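Local coordinates for probable spore coat polysaccharide biosynthesis protein E (Chromobacterium violaceum ATCC 12472, PDB 3G8R), which probably makes a sialic-acid-like sugar as a NeuB-family synthase that binds zinc, this piece holding the NeuB catalytic and SAF domains, at the interface of chains A and B. Residues are numbered along the deposited sequence; one frame, centred on the assembly and turned at random. Chains: chain A/B, Probable spore coat polysaccharide biosynthesis protein E.

Contact 1: the interface of chains A and B. Residues chain A 280, 301; chain B 53, 99-101, 124, 126-127.
A:Arg280, from the SAF domain of one subunit, reaches into an acidic pocket on the NeuB domain of the other, where B:Asp124 and B:Glu101 receive its guanidinium. This is the dense part of the contact. A:Arg280 grips B:Asp124 side-on, its NE 3.2 Å from OD2 and its NH2 2.6 Å from OD1, the latter a salt bridge. Both oxygens are met on their syn side but from somewhat out of the carboxylate plane, the two groups' planes being 40° apart. NH1 of A:Arg280 continues to the carboxylate of B:Glu101, ending 2.5 Å from OE2 in a second salt bridge, here with the planes nearly coplanar (21°). Arginine suits the place because its flat, many-handed cation can serve two acids along its edge at once. A bend at chi3 (40°) turns the guanidinium toward them, while CD of A:Arg280 packs 3.7 Å from CE2 of B:Phe53. CB of A:Phe301, from the same chain, covers the centre of one guanidinium face. The contact is looser where the ring of A:Phe301 is set crosswise to B:Pro126, with little surface hidden. B:Asp124 is itself steadied from behind: OD1 uses its anti lone pair to accept the backbone N-H of B:Leu127 at 3.1 Å.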
ATOM      1  N   ARG A 280     -15.823 -18.571 -24.674  1.00 33.41           N
ATOM      2  CA  ARG A 280     -16.813 -18.846 -25.695  1.00 31.53           C
ATOM      3  C   ARG A 280     -16.099 -19.449 -26.913  1.00 31.83           C
ATOM      4  O   ARG A 280     -15.190 -18.837 -27.478  1.00 32.03           O
ATOM      5  CB  ARG A 280     -17.478 -17.531 -26.051  1.00 29.91           C
ATOM      6  CG  ARG A 280     -18.959 -17.520 -25.907  1.00 32.84           C
ATOM      7  CD  ARG A 280     -19.520 -16.149 -25.579  1.00 28.39           C
ATOM      8  NE  ARG A 280     -18.877 -15.059 -26.312  1.00 32.43           N
ATOM      9  CZ  ARG A 280     -19.527 -14.208 -27.087  1.00 27.72           C
ATOM     10  NH1 ARG A 280     -20.820 -14.338 -27.230  1.00 32.45           N
ATOM     11  NH2 ARG A 280     -18.890 -13.234 -27.718  1.00 32.05           N
ATOM     12  N   PHE A 301     -21.016 -18.186 -31.445  1.00 30.48           N
ATOM     13  CA  PHE A 301     -20.187 -18.333 -30.273  1.00 30.28           C
ATOM     14  C   PHE A 301     -20.996 -18.932 -29.160  1.00 31.10           C
ATOM     15  O   PHE A 301     -22.152 -18.592 -28.985  1.00 32.98           O
ATOM     16  CB  PHE A 301     -19.618 -16.983 -29.848  1.00 29.81           C
ATOM     17  CG  PHE A 301     -19.038 -16.220 -30.971  1.00 30.96           C
ATOM     18  CD1 PHE A 301     -17.945 -16.716 -31.677  1.00 31.02           C
ATOM     19  CD2 PHE A 301     -19.609 -15.047 -31.379  1.00 30.18           C
ATOM     20  CE1 PHE A 301     -17.414 -16.022 -32.740  1.00 31.08           C
ATOM     21  CE2 PHE A 301     -19.098 -14.365 -32.444  1.00 31.14           C
ATOM     22  CZ  PHE A 301     -17.991 -14.843 -33.119  1.00 30.79           C
TER
ATOM     23  N   PHE B  53     -25.987 -19.655 -24.851  1.00 40.61           N
ATOM     24  CA  PHE B  53     -24.625 -19.484 -24.400  1.00 38.77           C
ATOM     25  C   PHE B  53     -23.998 -20.846 -24.121  1.00 38.69           C
ATOM     26  O   PHE B  53     -22.821 -21.077 -24.365  1.00 39.02           O
ATOM     27  CB  PHE B  53     -24.606 -18.565 -23.178  1.00 37.92           C
ATOM     28  CG  PHE B  53     -23.255 -18.416 -22.538  1.00 33.31           C
ATOM     29  CD1 PHE B  53     -22.922 -19.154 -21.422  1.00 36.92           C
ATOM     30  CD2 PHE B  53     -22.318 -17.534 -23.050  1.00 37.37           C
ATOM     31  CE1 PHE B  53     -21.690 -19.043 -20.854  1.00 33.09           C
ATOM     32  CE2 PHE B  53     -21.065 -17.428 -22.460  1.00 33.29           C
ATOM     33  CZ  PHE B  53     -20.766 -18.169 -21.363  1.00 36.62           C
ATOM     34  N   PHE B  99     -21.934 -11.937 -20.628  1.00 33.57           N
ATOM     35  CA  PHE B  99     -20.990 -12.836 -21.254  1.00 34.44           C
ATOM     36  C   PHE B  99     -21.294 -13.091 -22.741  1.00 35.50           C
ATOM     37  O   PHE B  99     -20.517 -13.712 -23.440  1.00 36.46           O
ATOM     38  CB  PHE B  99     -20.963 -14.137 -20.511  1.00 34.61           C
ATOM     39  CG  PHE B  99     -20.244 -14.063 -19.222  1.00 37.93           C
ATOM     40  CD1 PHE B  99     -18.907 -14.390 -19.144  1.00 35.83           C
ATOM     41  CD2 PHE B  99     -20.903 -13.683 -18.056  1.00 35.74           C
ATOM     42  CE1 PHE B  99     -18.242 -14.334 -17.918  1.00 37.87           C
ATOM     43  CE2 PHE B  99     -20.241 -13.644 -16.847  1.00 37.44           C
ATOM     44  CZ  PHE B  99     -18.918 -13.962 -16.786  1.00 35.43           C
ATOM     45  N   ASP B 100     -22.409 -12.600 -23.237  1.00 35.66           N
ATOM     46  CA  ASP B 100     -22.675 -12.723 -24.655  1.00 36.70           C
ATOM     47  C   ASP B 100     -23.307 -11.416 -25.092  1.00 35.94           C
ATOM     48  O   ASP B 100     -23.525 -10.554 -24.274  1.00 35.71           O
ATOM     49  CB  ASP B 100     -23.582 -13.931 -24.918  1.00 37.22           C
ATOM     50  CG  ASP B 100     -24.797 -13.929 -24.035  1.00 34.89           C
ATOM     51  OD1 ASP B 100     -25.293 -12.838 -23.688  1.00 37.86           O
ATOM     52  OD2 ASP B 100     -25.228 -15.022 -23.631  1.00 38.90           O
ATOM     53  N   GLU B 101     -23.599 -11.253 -26.368  1.00 36.30           N
ATOM     54  CA  GLU B 101     -24.073  -9.946 -26.803  1.00 37.01           C
ATOM     55  C   GLU B 101     -25.566  -9.685 -26.503  1.00 37.48           C
ATOM     56  O   GLU B 101     -25.996  -8.545 -26.249  1.00 37.18           O
ATOM     57  CB  GLU B 101     -23.612  -9.614 -28.225  1.00 36.97           C
ATOM     58  CG  GLU B 101     -23.387 -10.784 -29.116  1.00 50.28           C
ATOM     59  CD  GLU B 101     -22.077 -11.470 -28.897  1.00 37.64           C
ATOM     60  OE1 GLU B 101     -21.024 -10.871 -29.169  1.00 49.88           O
ATOM     61  OE2 GLU B 101     -22.114 -12.647 -28.500  1.00 50.07           O
ATOM     62  N   ASP B 124     -12.574 -10.929 -25.549  1.00 37.61           N
ATOM     63  CA  ASP B 124     -13.666 -11.439 -26.368  1.00 37.12           C
ATOM     64  C   ASP B 124     -14.139 -10.334 -27.306  1.00 38.08           C
ATOM     65  O   ASP B 124     -15.169  -9.689 -27.070  1.00 39.54           O
ATOM     66  CB  ASP B 124     -14.811 -11.913 -25.494  1.00 36.90           C
ATOM     67  CG  ASP B 124     -15.814 -12.779 -26.246  1.00 27.90           C
ATOM     68  OD1 ASP B 124     -16.526 -12.307 -27.145  1.00 36.75           O
ATOM     69  OD2 ASP B 124     -15.890 -13.974 -25.913  1.00 38.32           O
ATOM     70  N   PRO B 126     -15.714  -9.953 -29.993  1.00 35.33           N
ATOM     71  CA  PRO B 126     -17.058  -9.707 -30.460  1.00 33.89           C
ATOM     72  C   PRO B 126     -17.907  -9.151 -29.346  1.00 33.34           C
ATOM     73  O   PRO B 126     -18.717  -8.273 -29.619  1.00 34.43           O
ATOM     74  CB  PRO B 126     -17.536 -11.090 -30.883  1.00 33.43           C
ATOM     75  CG  PRO B 126     -16.271 -11.816 -31.216  1.00 15.75           C
ATOM     76  CD  PRO B 126     -15.348 -11.374 -30.143  1.00 34.79           C
ATOM     77  N   LEU B 127     -17.708  -9.622 -28.116  1.00 31.71           N
ATOM     78  CA  LEU B 127     -18.422  -9.089 -26.977  1.00 31.72           C
ATOM     79  C   LEU B 127     -17.978  -7.656 -26.735  1.00 33.30           C
ATOM     80  O   LEU B 127     -18.818  -6.738 -26.579  1.00 33.67           O
ATOM     81  CB  LEU B 127     -18.188  -9.944 -25.733  1.00 30.89           C
ATOM     82  CG  LEU B 127     -18.812  -9.473 -24.413  1.00 31.56           C
ATOM     83  CD1 LEU B 127     -20.293  -9.447 -24.475  1.00 30.23           C
ATOM     84  CD2 LEU B 127     -18.370 -10.373 -23.324  1.00 29.76           C
TER

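Contact 2: the interface of chains A and B. Residues chain A 143-144, 169-172; chain B 267-268, 271.
With CG roughly anti to its backbone N (chi1 -151°) and the chain extended beyond it, B:Glu271 stretches from the start of helix 269-278 to the loop A:Val170-A:Glu172 of the partner's NeuB domain. OE2 of B:Glu271, a carboxylate oxygen, accepts the backbone N-H of A:Ala171 at 3.2 Å. The bond is fairly straight, 163° at the hydrogen, but the donor stands above the carboxylate plane, 48° out of it. A long acidic side chain suits this place, since it can reach from its helix to the partner's loop and offer a main-chain amide an acceptor. Its aliphatic part is used as well: CG of B:Glu271 packs 3.6 Å from CB of A:Ala171, a side chain small enough to let the glutamate in close. A:Val170 is set athwart the glutamate, its CG1 branch lying 3.7 Å from CD of B:Glu271. At the helix start, B:Ser268 acts as an N-cap, its hydroxyl OG accepting the backbone N-H of B:Glu271 at 3.0 Å and helping to fix the base of the side chain. A:Glu172 brings a second carboxylate nearby, turned nearly perpendicular to that of B:Glu271, with the two OE1 atoms 4.0 Å apart; such like charges would probably raise the proton affinity. On the other side of B:Glu271, CG2 of B:Val267 rests 3.9 Å from CA of A:Gly144, where no side chain keeps the valine from the backbone.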
ATOM      1  N   ALA A 143       9.643  14.218   9.959  1.00 33.26           N
ATOM      2  CA  ALA A 143       8.445  14.717  10.650  1.00 32.91           C
ATOM      3  C   ALA A 143       8.291  16.249  10.663  1.00 35.01           C
ATOM      4  O   ALA A 143       9.155  16.969  11.113  1.00 35.49           O
ATOM      5  CB  ALA A 143       8.373  14.186  12.046  1.00 31.56           C
ATOM      6  N   GLY A 144       7.181  16.751  10.156  1.00 37.07           N
ATOM      7  CA  GLY A 144       6.955  18.191  10.117  1.00 38.55           C
ATOM      8  C   GLY A 144       8.034  18.997   9.409  1.00 40.50           C
ATOM      9  O   GLY A 144       8.224  20.180   9.728  1.00 41.85           O
ATOM     10  N   CYS A 169       7.950  10.045   9.225  1.00 39.55           N
ATOM     11  CA  CYS A 169       7.552   9.818  10.577  1.00 40.84           C
ATOM     12  C   CYS A 169       6.736  10.965  11.109  1.00 40.17           C
ATOM     13  O   CYS A 169       6.697  12.043  10.535  1.00 39.49           O
ATOM     14  CB  CYS A 169       8.734   9.474  11.492  1.00 42.58           C
ATOM     15  SG  CYS A 169       9.839  10.779  11.918  1.00 57.65           S
ATOM     16  N   VAL A 170       6.050  10.689  12.204  1.00 39.75           N
ATOM     17  CA  VAL A 170       5.245  11.683  12.854  1.00 39.95           C
ATOM     18  C   VAL A 170       5.750  11.857  14.285  1.00 40.98           C
ATOM     19  O   VAL A 170       6.011  10.876  15.012  1.00 40.77           O
ATOM     20  CB  VAL A 170       3.775  11.281  12.840  1.00 39.53           C
ATOM     21  CG1 VAL A 170       2.922  12.411  13.360  1.00 40.73           C
ATOM     22  CG2 VAL A 170       3.356  10.898  11.420  1.00 39.98           C
ATOM     23  N   ALA A 171       5.893  13.123  14.673  1.00 41.73           N
ATOM     24  CA  ALA A 171       6.374  13.480  15.985  1.00 42.00           C
ATOM     25  C   ALA A 171       5.227  13.544  16.990  1.00 43.91           C
ATOM     26  O   ALA A 171       5.009  14.554  17.653  1.00 45.45           O
ATOM     27  CB  ALA A 171       7.130  14.790  15.915  1.00 41.34           C
ATOM     28  N   GLU A 172       4.460  12.481  17.096  1.00 44.75           N
ATOM     29  CA  GLU A 172       3.546  12.378  18.214  1.00 46.81           C
ATOM     30  C   GLU A 172       3.925  11.112  18.901  1.00 48.00           C
ATOM     31  O   GLU A 172       4.152  10.064  18.269  1.00 48.00           O
ATOM     32  CB  GLU A 172       2.086  12.418  17.792  1.00 48.22           C
ATOM     33  CG  GLU A 172       1.700  13.766  17.198  1.00 68.00           C
ATOM     34  CD  GLU A 172       0.412  13.731  16.384  1.00 50.60           C
ATOM     35  OE1 GLU A 172       0.255  14.591  15.469  1.00 68.21           O
ATOM     36  OE2 GLU A 172      -0.446  12.859  16.665  1.00 68.28           O
TER
ATOM     37  N   VAL B 267       1.048  20.706   9.005  1.00 67.84           N
ATOM     38  CA  VAL B 267       1.596  20.074  10.221  1.00 68.87           C
ATOM     39  C   VAL B 267       0.966  20.621  11.543  1.00 69.20           C
ATOM     40  O   VAL B 267       0.549  21.782  11.623  1.00 68.81           O
ATOM     41  CB  VAL B 267       3.170  19.980  10.194  1.00 68.82           C
ATOM     42  CG1 VAL B 267       3.794  21.136   9.403  1.00 74.33           C
ATOM     43  CG2 VAL B 267       3.763  19.842  11.598  1.00 73.96           C
ATOM     44  N   SER B 268       0.853  19.752  12.545  1.00 70.02           N
ATOM     45  CA  SER B 268       0.101  20.076  13.758  1.00 70.99           C
ATOM     46  C   SER B 268       0.885  20.960  14.720  1.00 71.21           C
ATOM     47  O   SER B 268       2.108  21.102  14.591  1.00 71.11           O
ATOM     48  CB  SER B 268      -0.348  18.800  14.471  1.00 71.27           C
ATOM     49  OG  SER B 268       0.772  18.018  14.844  1.00 78.88           O
ATOM     50  N   GLU B 271       2.826  18.504  16.931  1.00 62.56           N
ATOM     51  CA  GLU B 271       4.014  18.094  16.233  1.00 61.32           C
ATOM     52  C   GLU B 271       5.060  19.193  16.262  1.00 60.47           C
ATOM     53  O   GLU B 271       6.198  18.961  16.667  1.00 60.39           O
ATOM     54  CB  GLU B 271       3.667  17.754  14.794  1.00 61.68           C
ATOM     55  CG  GLU B 271       4.577  16.725  14.182  1.00 65.81           C
ATOM     56  CD  GLU B 271       3.932  15.938  13.051  1.00 62.54           C
ATOM     57  OE1 GLU B 271       2.735  16.178  12.721  1.00 65.21           O
ATOM     58  OE2 GLU B 271       4.651  15.066  12.503  1.00 65.80           O
TER

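Contact 3: the interface of chains A and B. Residues chain A 268, 270-271, 274; chain B 171-172.
A:Thr270 and B:Glu172 cross at about a right angle, the threonine methyl CG2 meeting the aliphatic CG of the glutamate at 3.9 Å. The threonine stands on helix 269-276, the glutamate on a loop of the partner's NeuB domain. A:Thr270 holds CG2 anti to its backbone N, which points the methyl rather than the hydroxyl toward chain B. B:Glu172 lies extended, laying its methylene groups along the contact and carrying its carboxylate toward A:Ser268. Beside this crossing, A:Glu271 reaches from the helix to B:Ala171. OE2 of A:Glu271 accepts the backbone N-H of B:Ala171 at 2.9 Å through the anti lone pair, the one facing away from OE1, and the angle at the hydrogen is 160°. Here CG is anti to the carbonyl carbon (chi1 -80°), and the extended chain beyond it delivers the carboxylate to the amide. The glutamate thus works as a long-armed acceptor for a main-chain donor, while the small side chain of B:Ala171 lets the loop approach, its CB lying 4.0 Å from CG of A:Glu271. The carboxylates keep apart, OE2 of A:Glu271 being 5.9 Å from OE2 of B:Glu172, so any mutual effect on ionisation is probably modest.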
ATOM      1  N   SER A 268       0.203 -18.345 -14.381  1.00 79.10           N
ATOM      2  CA  SER A 268      -0.003 -19.678 -13.833  1.00 78.19           C
ATOM      3  C   SER A 268      -0.661 -20.626 -14.836  1.00 76.97           C
ATOM      4  O   SER A 268      -1.337 -20.188 -15.768  1.00 76.90           O
ATOM      5  CB  SER A 268      -0.837 -19.606 -12.554  1.00 78.36           C
ATOM      6  OG  SER A 268      -0.766 -20.841 -11.861  1.00 87.84           O
ATOM      7  N   THR A 270      -2.880 -23.088 -13.853  1.00 70.61           N
ATOM      8  CA  THR A 270      -4.281 -23.098 -13.420  1.00 69.00           C
ATOM      9  C   THR A 270      -4.968 -21.975 -14.155  1.00 67.11           C
ATOM     10  O   THR A 270      -5.832 -22.217 -14.993  1.00 67.80           O
ATOM     11  CB  THR A 270      -4.484 -22.860 -11.883  1.00 69.31           C
ATOM     12  OG1 THR A 270      -4.217 -24.064 -11.157  1.00 64.23           O
ATOM     13  CG2 THR A 270      -5.951 -22.387 -11.558  1.00 64.56           C
ATOM     14  N   GLU A 271      -4.564 -20.747 -13.862  1.00 64.74           N
ATOM     15  CA  GLU A 271      -5.226 -19.603 -14.444  1.00 63.31           C
ATOM     16  C   GLU A 271      -5.625 -19.861 -15.904  1.00 61.43           C
ATOM     17  O   GLU A 271      -6.764 -19.607 -16.298  1.00 60.85           O
ATOM     18  CB  GLU A 271      -4.360 -18.352 -14.310  1.00 63.56           C
ATOM     19  CG  GLU A 271      -4.422 -17.700 -12.928  1.00 80.86           C
ATOM     20  CD  GLU A 271      -3.965 -16.226 -12.925  1.00 64.53           C
ATOM     21  OE1 GLU A 271      -2.843 -15.927 -13.407  1.00 80.92           O
ATOM     22  OE2 GLU A 271      -4.732 -15.367 -12.428  1.00 81.00           O
ATOM     23  N   SER A 274      -8.444 -22.736 -16.232  1.00 53.20           N
ATOM     24  CA  SER A 274      -9.597 -22.062 -15.650  1.00 51.92           C
ATOM     25  C   SER A 274     -10.213 -21.065 -16.618  1.00 50.91           C
ATOM     26  O   SER A 274     -11.390 -21.175 -16.965  1.00 51.98           O
ATOM     27  CB  SER A 274      -9.214 -21.339 -14.365  1.00 51.96           C
ATOM     28  OG  SER A 274      -8.945 -22.268 -13.328  1.00 77.69           O
TER
ATOM     29  N   ALA B 171      -7.310 -15.800 -11.169  1.00 46.35           N
ATOM     30  CA  ALA B 171      -8.297 -16.875 -11.418  1.00 46.76           C
ATOM     31  C   ALA B 171      -7.981 -18.171 -10.674  1.00 47.79           C
ATOM     32  O   ALA B 171      -7.757 -19.228 -11.271  1.00 48.44           O
ATOM     33  CB  ALA B 171      -8.430 -17.136 -12.890  1.00 46.30           C
ATOM     34  N   GLU B 172      -7.921 -18.083  -9.362  1.00 48.76           N
ATOM     35  CA  GLU B 172      -7.860 -19.274  -8.536  1.00 50.10           C
ATOM     36  C   GLU B 172      -8.988 -19.065  -7.571  1.00 50.51           C
ATOM     37  O   GLU B 172      -9.117 -17.993  -6.989  1.00 51.27           O
ATOM     38  CB  GLU B 172      -6.515 -19.436  -7.826  1.00 50.51           C
ATOM     39  CG  GLU B 172      -5.366 -19.661  -8.794  1.00 69.94           C
ATOM     40  CD  GLU B 172      -4.021 -19.968  -8.118  1.00 52.54           C
ATOM     41  OE1 GLU B 172      -3.999 -20.633  -7.045  1.00 70.46           O
ATOM     42  OE2 GLU B 172      -2.977 -19.560  -8.691  1.00 70.41           O
TER

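Contact 4: the interface of chains A and B. Residues chain A 257-259; chain B 177-178, 180-182.
The C-terminal end of helix 242-259 in chain A meets the 3-10 turn 177-179 and the loop that follows it in chain B. Carbonyl groups near a helix end are natural acceptors, and that of A:Met258 takes the backbone N-H of B:Leu182, with O and N 3.1 Å apart. The bond is nearly straight, 169° at the hydrogen, and the donor lies in the carbonyl plane. A:Met258 and B:Leu180 lie side by side and point the same way, with CG of the first 3.7 Å from CD1 of the second. The long, unbranched side chain of methionine, present here as selenomethionine, suits this alignment: with CG anti to the carbonyl carbon (chi1 -89°), its extended chain runs beside the leucine. A:Leu259 instead lies roughly perpendicular to B:Leu182, CD2 touching CB at 4.0 Å. Water 1 joins the main chains, lying 2.7 Å from O of B:Asp178, 2.7 Å from N of B:His181 and 3.2 Å from O of A:Ala257. It bridges the carbonyls of A:Ala257 and B:Asp178, two acceptors that could not bond each other directly. The ring of B:His181 presents its edge to the carbonyl O of A:Leu259. The site sits where helix 242-259 of chain A ends, a short stretch of chain ahead of helix 269-276.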
ATOM      1  N   ALA A 257       4.576 -11.650   1.210  1.00 31.38           N
ATOM      2  CA  ALA A 257       4.122 -12.845   0.525  1.00 30.86           C
ATOM      3  C   ALA A 257       2.857 -12.511  -0.212  1.00 31.46           C
ATOM      4  O   ALA A 257       2.702 -12.832  -1.396  1.00 32.21           O
ATOM      5  CB  ALA A 257       3.861 -13.954   1.503  1.00 30.58           C
HETATM    6  N   MSE A 258       1.934 -11.885   0.513  1.00 31.17           N
HETATM    7  CA  MSE A 258       0.674 -11.466  -0.060  1.00 30.68           C
HETATM    8  C   MSE A 258       0.916 -10.502  -1.221  1.00 30.32           C
HETATM    9  O   MSE A 258       0.084 -10.389  -2.082  1.00 31.63           O
HETATM   10  CB  MSE A 258      -0.182 -10.761   1.001  1.00 30.51           C
HETATM   11  CG  MSE A 258      -1.076 -11.632   1.827  1.00 20.00           C
HETATM   12 SE   MSE A 258      -1.948 -10.671   3.075  1.00 29.90          SE
HETATM   13  CE  MSE A 258      -3.049 -11.988   3.372  1.00 22.58           C
ATOM     14  N   LEU A 259       2.024  -9.776  -1.226  1.00 29.25           N
ATOM     15  CA  LEU A 259       2.228  -8.772  -2.246  1.00 29.45           C
ATOM     16  C   LEU A 259       2.787  -9.394  -3.510  1.00 33.42           C
ATOM     17  O   LEU A 259       2.557  -8.894  -4.626  1.00 34.31           O
ATOM     18  CB  LEU A 259       3.133  -7.642  -1.734  1.00 27.02           C
ATOM     19  CG  LEU A 259       2.460  -6.494  -0.926  1.00 36.04           C
ATOM     20  CD1 LEU A 259       3.459  -5.606  -0.276  1.00 26.14           C
ATOM     21  CD2 LEU A 259       1.543  -5.621  -1.737  1.00 25.88           C
TER
ATOM     22  N   ASP B 177      -3.280 -17.129  -0.022  1.00 45.81           N
ATOM     23  CA  ASP B 177      -2.566 -15.945   0.468  1.00 46.69           C
ATOM     24  C   ASP B 177      -1.251 -15.736  -0.272  1.00 47.71           C
ATOM     25  O   ASP B 177      -1.040 -14.701  -0.866  1.00 47.99           O
ATOM     26  CB  ASP B 177      -2.338 -16.077   1.966  1.00 46.97           C
ATOM     27  CG  ASP B 177      -3.637 -16.352   2.728  1.00 52.97           C
ATOM     28  OD1 ASP B 177      -4.656 -16.788   2.124  1.00 47.86           O
ATOM     29  OD2 ASP B 177      -3.648 -16.136   3.950  1.00 47.71           O
ATOM     30  N   ASP B 178      -0.377 -16.729  -0.210  1.00 48.73           N
ATOM     31  CA  ASP B 178       0.766 -16.888  -1.085  1.00 49.70           C
ATOM     32  C   ASP B 178       0.621 -16.171  -2.469  1.00 48.75           C
ATOM     33  O   ASP B 178       1.591 -15.637  -3.007  1.00 48.72           O
ATOM     34  CB  ASP B 178       0.862 -18.407  -1.339  1.00 52.16           C
ATOM     35  CG  ASP B 178       2.247 -18.941  -1.178  1.00 66.37           C
ATOM     36  OD1 ASP B 178       2.752 -18.782  -0.056  1.00 54.56           O
ATOM     37  OD2 ASP B 178       2.830 -19.519  -2.134  1.00 53.49           O
ATOM     38  N   LEU B 180      -2.091 -14.095  -3.985  1.00 41.76           N
ATOM     39  CA  LEU B 180      -2.805 -12.866  -4.219  1.00 39.75           C
ATOM     40  C   LEU B 180      -2.106 -11.891  -5.156  1.00 38.92           C
ATOM     41  O   LEU B 180      -2.720 -11.088  -5.831  1.00 37.86           O
ATOM     42  CB  LEU B 180      -2.932 -12.200  -2.875  1.00 39.61           C
ATOM     43  CG  LEU B 180      -3.784 -13.029  -1.961  1.00 27.63           C
ATOM     44  CD1 LEU B 180      -3.678 -12.433  -0.633  1.00 39.60           C
ATOM     45  CD2 LEU B 180      -5.237 -12.999  -2.428  1.00 40.10           C
ATOM     46  N   HIS B 181      -0.796 -11.931  -5.152  1.00 39.41           N
ATOM     47  CA  HIS B 181      -0.049 -11.066  -6.001  1.00 40.17           C
ATOM     48  C   HIS B 181      -0.530  -9.608  -5.949  1.00 39.59           C
ATOM     49  O   HIS B 181      -0.587  -8.940  -6.979  1.00 39.76           O
ATOM     50  CB  HIS B 181      -0.085 -11.623  -7.403  1.00 41.35           C
ATOM     51  CG  HIS B 181       1.034 -11.150  -8.267  1.00 43.83           C
ATOM     52  ND1 HIS B 181       1.054 -11.352  -9.633  1.00 42.94           N
ATOM     53  CD2 HIS B 181       2.155 -10.452  -7.969  1.00 42.66           C
ATOM     54  CE1 HIS B 181       2.152 -10.815 -10.136  1.00 43.36           C
ATOM     55  NE2 HIS B 181       2.833 -10.256  -9.150  1.00 43.77           N
ATOM     56  N   LEU B 182      -0.800  -9.087  -4.745  1.00 38.45           N
ATOM     57  CA  LEU B 182      -1.414  -7.725  -4.610  1.00 37.94           C
ATOM     58  C   LEU B 182      -0.650  -6.561  -5.262  1.00 37.52           C
ATOM     59  O   LEU B 182      -1.221  -5.502  -5.477  1.00 37.87           O
ATOM     60  CB  LEU B 182      -1.751  -7.379  -3.145  1.00 36.98           C
ATOM     61  CG  LEU B 182      -2.816  -8.295  -2.522  1.00 25.02           C
ATOM     62  CD1 LEU B 182      -3.114  -7.926  -1.093  1.00 37.34           C
ATOM     63  CD2 LEU B 182      -4.121  -8.290  -3.302  1.00 36.81           C
TER
HETATM   64  O   HOH W   1       1.414 -13.287  -4.260  1.00 49.41           O

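Contacts 2 and 3 are the same meeting from the two halves of a two-fold interface: B:Glu271 bonds the amide of A:Ala171 in contact 2, and A:Glu271 that of B:Ala171 in contact 3, but the glutamate torsions differ. They lie about 45 Å apart, between the centres of their C-alpha atoms. Contact 4 is about 15 Å from contact 3, and contact 3 about 20 Å from contact 1; contacts 1 and 2 are about 55 Å apart. Chain A thus runs from helix 242-259 through helix 269-276 to its SAF domain along chain B, a domain-swapped arrangement suggesting that the dimer is the working unit.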